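Local structure of uracil-DNA glycosylase (Epstein-Barr virus, 6LYJ) at residues Lys84-Gly89 and Lys183-Met188. The protein belongs to the uracil-DNA glycosylase superfamily and is built around a four-stranded parallel beta-sheet flanked by helices. Residues are numbered along the deposited sequence; the frame is centred on the assembly and turned at random.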
ATOM      1  N   LYS A  84      13.871 -14.123   0.198  1.00 16.95           N
ATOM      2  CA  LYS A  84      14.885 -13.398  -0.556  1.00 16.82           C
ATOM      3  C   LYS A  84      14.549 -11.935  -0.784  1.00 18.98           C
ATOM      4  O   LYS A  84      15.461 -11.134  -0.997  1.00 18.06           O
ATOM      5  CB  LYS A  84      15.119 -14.052  -1.930  1.00 20.36           C
ATOM      6  CG  LYS A  84      15.646 -15.471  -1.881  1.00 22.56           C
ATOM      7  CD  LYS A  84      15.529 -16.138  -3.246  1.00 28.97           C
ATOM      8  CE  LYS A  84      16.035 -17.568  -3.211  1.00 31.54           C
ATOM      9  NZ  LYS A  84      15.914 -18.241  -4.537  1.00 27.94           N
ATOM     10  N   VAL A  85      13.268 -11.575  -0.800  1.00 20.78           N
ATOM     11  CA  VAL A  85      12.826 -10.206  -1.026  1.00 17.54           C
ATOM     12  C   VAL A  85      11.686  -9.917  -0.060  1.00 19.48           C
ATOM     13  O   VAL A  85      10.770 -10.733   0.091  1.00 15.93           O
ATOM     14  CB  VAL A  85      12.377  -9.968  -2.484  1.00 13.43           C
ATOM     15  CG1 VAL A  85      11.946  -8.519  -2.679  1.00 13.03           C
ATOM     16  CG2 VAL A  85      13.487 -10.316  -3.456  1.00 14.22           C
ATOM     17  N   VAL A  86      11.747  -8.763   0.598  1.00 20.80           N
ATOM     18  CA  VAL A  86      10.685  -8.286   1.477  1.00 15.28           C
ATOM     19  C   VAL A  86      10.129  -7.004   0.876  1.00 14.47           C
ATOM     20  O   VAL A  86      10.882  -6.062   0.604  1.00 14.29           O
ATOM     21  CB  VAL A  86      11.181  -8.049   2.913  1.00 14.09           C
ATOM     22  CG1 VAL A  86      10.046  -7.509   3.774  1.00 11.27           C
ATOM     23  CG2 VAL A  86      11.714  -9.344   3.509  1.00 13.13           C
ATOM     24  N   ILE A  87       8.821  -6.984   0.641  1.00 11.18           N
ATOM     25  CA  ILE A  87       8.106  -5.809   0.158  1.00 19.23           C
ATOM     26  C   ILE A  87       7.114  -5.410   1.241  1.00 17.41           C
ATOM     27  O   ILE A  87       6.289  -6.231   1.662  1.00 16.64           O
ATOM     28  CB  ILE A  87       7.387  -6.093  -1.170  1.00 25.43           C
ATOM     29  CG1 ILE A  87       8.397  -6.510  -2.244  1.00 11.56           C
ATOM     30  CG2 ILE A  87       6.604  -4.872  -1.620  1.00 23.55           C
ATOM     31  CD1 ILE A  87       7.765  -6.981  -3.530  1.00 11.75           C
ATOM     32  N   LEU A  88       7.191  -4.157   1.690  1.00 12.81           N
ATOM     33  CA  LEU A  88       6.353  -3.662   2.776  1.00 13.07           C
ATOM     34  C   LEU A  88       5.158  -2.881   2.244  1.00 16.64           C
ATOM     35  O   LEU A  88       5.317  -1.961   1.435  1.00 16.00           O
ATOM     36  CB  LEU A  88       7.152  -2.766   3.724  1.00 15.18           C
ATOM     37  CG  LEU A  88       8.289  -3.412   4.512  1.00 19.95           C
ATOM     38  CD1 LEU A  88       8.709  -2.507   5.655  1.00 19.87           C
ATOM     39  CD2 LEU A  88       7.868  -4.782   5.030  1.00 21.48           C
ATOM     40  N   GLY A  89       3.972  -3.226   2.743  1.00 14.87           N
ATOM     41  CA  GLY A  89       2.785  -2.421   2.593  1.00 15.22           C
ATOM     42  C   GLY A  89       2.419  -1.775   3.920  1.00 18.19           C
ATOM     43  O   GLY A  89       3.108  -1.925   4.927  1.00 15.24           O
ATOM     44  N   LYS A 183      20.880 -14.412   5.789  1.00 20.46           N
ATOM     45  CA  LYS A 183      22.234 -14.062   5.373  1.00 20.53           C
ATOM     46  C   LYS A 183      22.231 -12.937   4.343  1.00 22.36           C
ATOM     47  O   LYS A 183      23.079 -12.037   4.396  1.00 22.86           O
ATOM     48  CB  LYS A 183      22.943 -15.298   4.820  1.00 20.64           C
ATOM     49  CG  LYS A 183      24.389 -15.072   4.413  1.00 23.84           C
ATOM     50  CD  LYS A 183      25.005 -16.347   3.846  1.00 22.92           C
ATOM     51  CE  LYS A 183      26.482 -16.154   3.539  1.00 24.16           C
ATOM     52  NZ  LYS A 183      27.145 -17.434   3.164  1.00 25.50           N
ATOM     53  N   ALA A 184      21.289 -12.970   3.404  1.00 18.48           N
ATOM     54  CA  ALA A 184      21.241 -11.989   2.325  1.00 22.27           C
ATOM     55  C   ALA A 184      19.803 -11.858   1.854  1.00 22.99           C
ATOM     56  O   ALA A 184      19.187 -12.853   1.456  1.00 25.18           O
ATOM     57  CB  ALA A 184      22.150 -12.402   1.165  1.00 23.03           C
ATOM     58  N   CYS A 185      19.286 -10.632   1.863  1.00 21.34           N
ATOM     59  CA  CYS A 185      17.887 -10.387   1.550  1.00 19.06           C
ATOM     60  C   CYS A 185      17.751  -8.995   0.951  1.00 17.72           C
ATOM     61  O   CYS A 185      18.550  -8.103   1.244  1.00 17.39           O
ATOM     62  CB  CYS A 185      17.017 -10.534   2.803  1.00 17.10           C
ATOM     63  SG  CYS A 185      15.244 -10.524   2.501  1.00 20.00           S
ATOM     64  N   VAL A 186      16.740  -8.823   0.092  1.00 17.61           N
ATOM     65  CA  VAL A 186      16.388  -7.522  -0.474  1.00 20.07           C
ATOM     66  C   VAL A 186      15.152  -6.992   0.238  1.00 18.71           C
ATOM     67  O   VAL A 186      14.199  -7.741   0.493  1.00 17.45           O
ATOM     68  CB  VAL A 186      16.146  -7.615  -1.995  1.00 22.37           C
ATOM     69  CG1 VAL A 186      15.798  -6.242  -2.569  1.00 21.01           C
ATOM     70  CG2 VAL A 186      17.356  -8.206  -2.706  1.00 22.89           C
ATOM     71  N   PHE A 187      15.170  -5.703   0.573  1.00 13.56           N
ATOM     72  CA  PHE A 187      14.044  -5.015   1.200  1.00 14.35           C
ATOM     73  C   PHE A 187      13.644  -3.835   0.325  1.00 14.33           C
ATOM     74  O   PHE A 187      14.468  -2.954   0.055  1.00 17.00           O
ATOM     75  CB  PHE A 187      14.397  -4.533   2.613  1.00 15.80           C
ATOM     76  CG  PHE A 187      14.690  -5.646   3.585  1.00 17.91           C
ATOM     77  CD1 PHE A 187      15.909  -6.309   3.558  1.00 22.31           C
ATOM     78  CD2 PHE A 187      13.745  -6.029   4.522  1.00 16.19           C
ATOM     79  CE1 PHE A 187      16.180  -7.334   4.451  1.00 20.98           C
ATOM     80  CE2 PHE A 187      14.009  -7.053   5.416  1.00 17.94           C
ATOM     81  CZ  PHE A 187      15.227  -7.704   5.381  1.00 18.93           C
ATOM     82  N   MET A 188      12.389  -3.821  -0.127  1.00 12.43           N
ATOM     83  CA  MET A 188      11.872  -2.763  -0.992  1.00 20.16           C
ATOM     84  C   MET A 188      10.926  -1.890  -0.172  1.00 17.25           C
ATOM     85  O   MET A 188       9.838  -2.333   0.210  1.00 15.97           O
ATOM     86  CB  MET A 188      11.161  -3.343  -2.215  1.00 21.03           C
ATOM     87  CG  MET A 188      12.022  -4.255  -3.091  1.00 22.51           C
ATOM     88  SD  MET A 188      11.100  -4.854  -4.521  1.00 19.59           S
ATOM     89  CE  MET A 188      12.327  -5.850  -5.365  1.00 18.07           C
TER
HETATM   90  O   HOH W   1       7.490  -0.904   0.263  1.00 12.56           O
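Met188, with CG anti to its carbonyl carbon (chi1 -58°) and the chain extended beyond, runs alongside Ile87 and reaches Val85. Its SD lies 3.9 Å from Ile87 CG1. Its CE comes within 3.8 Å of Val85 CG1. On the other face Phe187, with a like first torsion, lays its ring beside Val86, where CD2 comes 3.6 Å from Val86 CB, an oblique approach, and CE2 meets Val86 CG2. That methyl also touches Cys185 SG at 3.9 Å. Between the two faces, Val86 is gripped through both backbone polar atoms. Its N donates to Val186 O (2.7 Å). Its O accepts from Met188 N (2.8 Å) in a nearly straight bond, 172° at the hydrogen. Val186 N opens the series, donating to Lys84 O at 2.9 Å. Where Leu88 N is 3.5 Å from Met188 O, a water donates to both Leu88 O and Met188 O. The pairing is parallel, with 16° between the strand directions, and joins the two central strands of the sheet; strand 145-149 flanks 85-89 on its far edge, and helix 235-245 covers Val186 and Met188. Chemically, main-chain bonds set the register, buried apolar and sulfur contacts pack the side chains of each face together, and at the Leu88 end a water joins the two carbonyls.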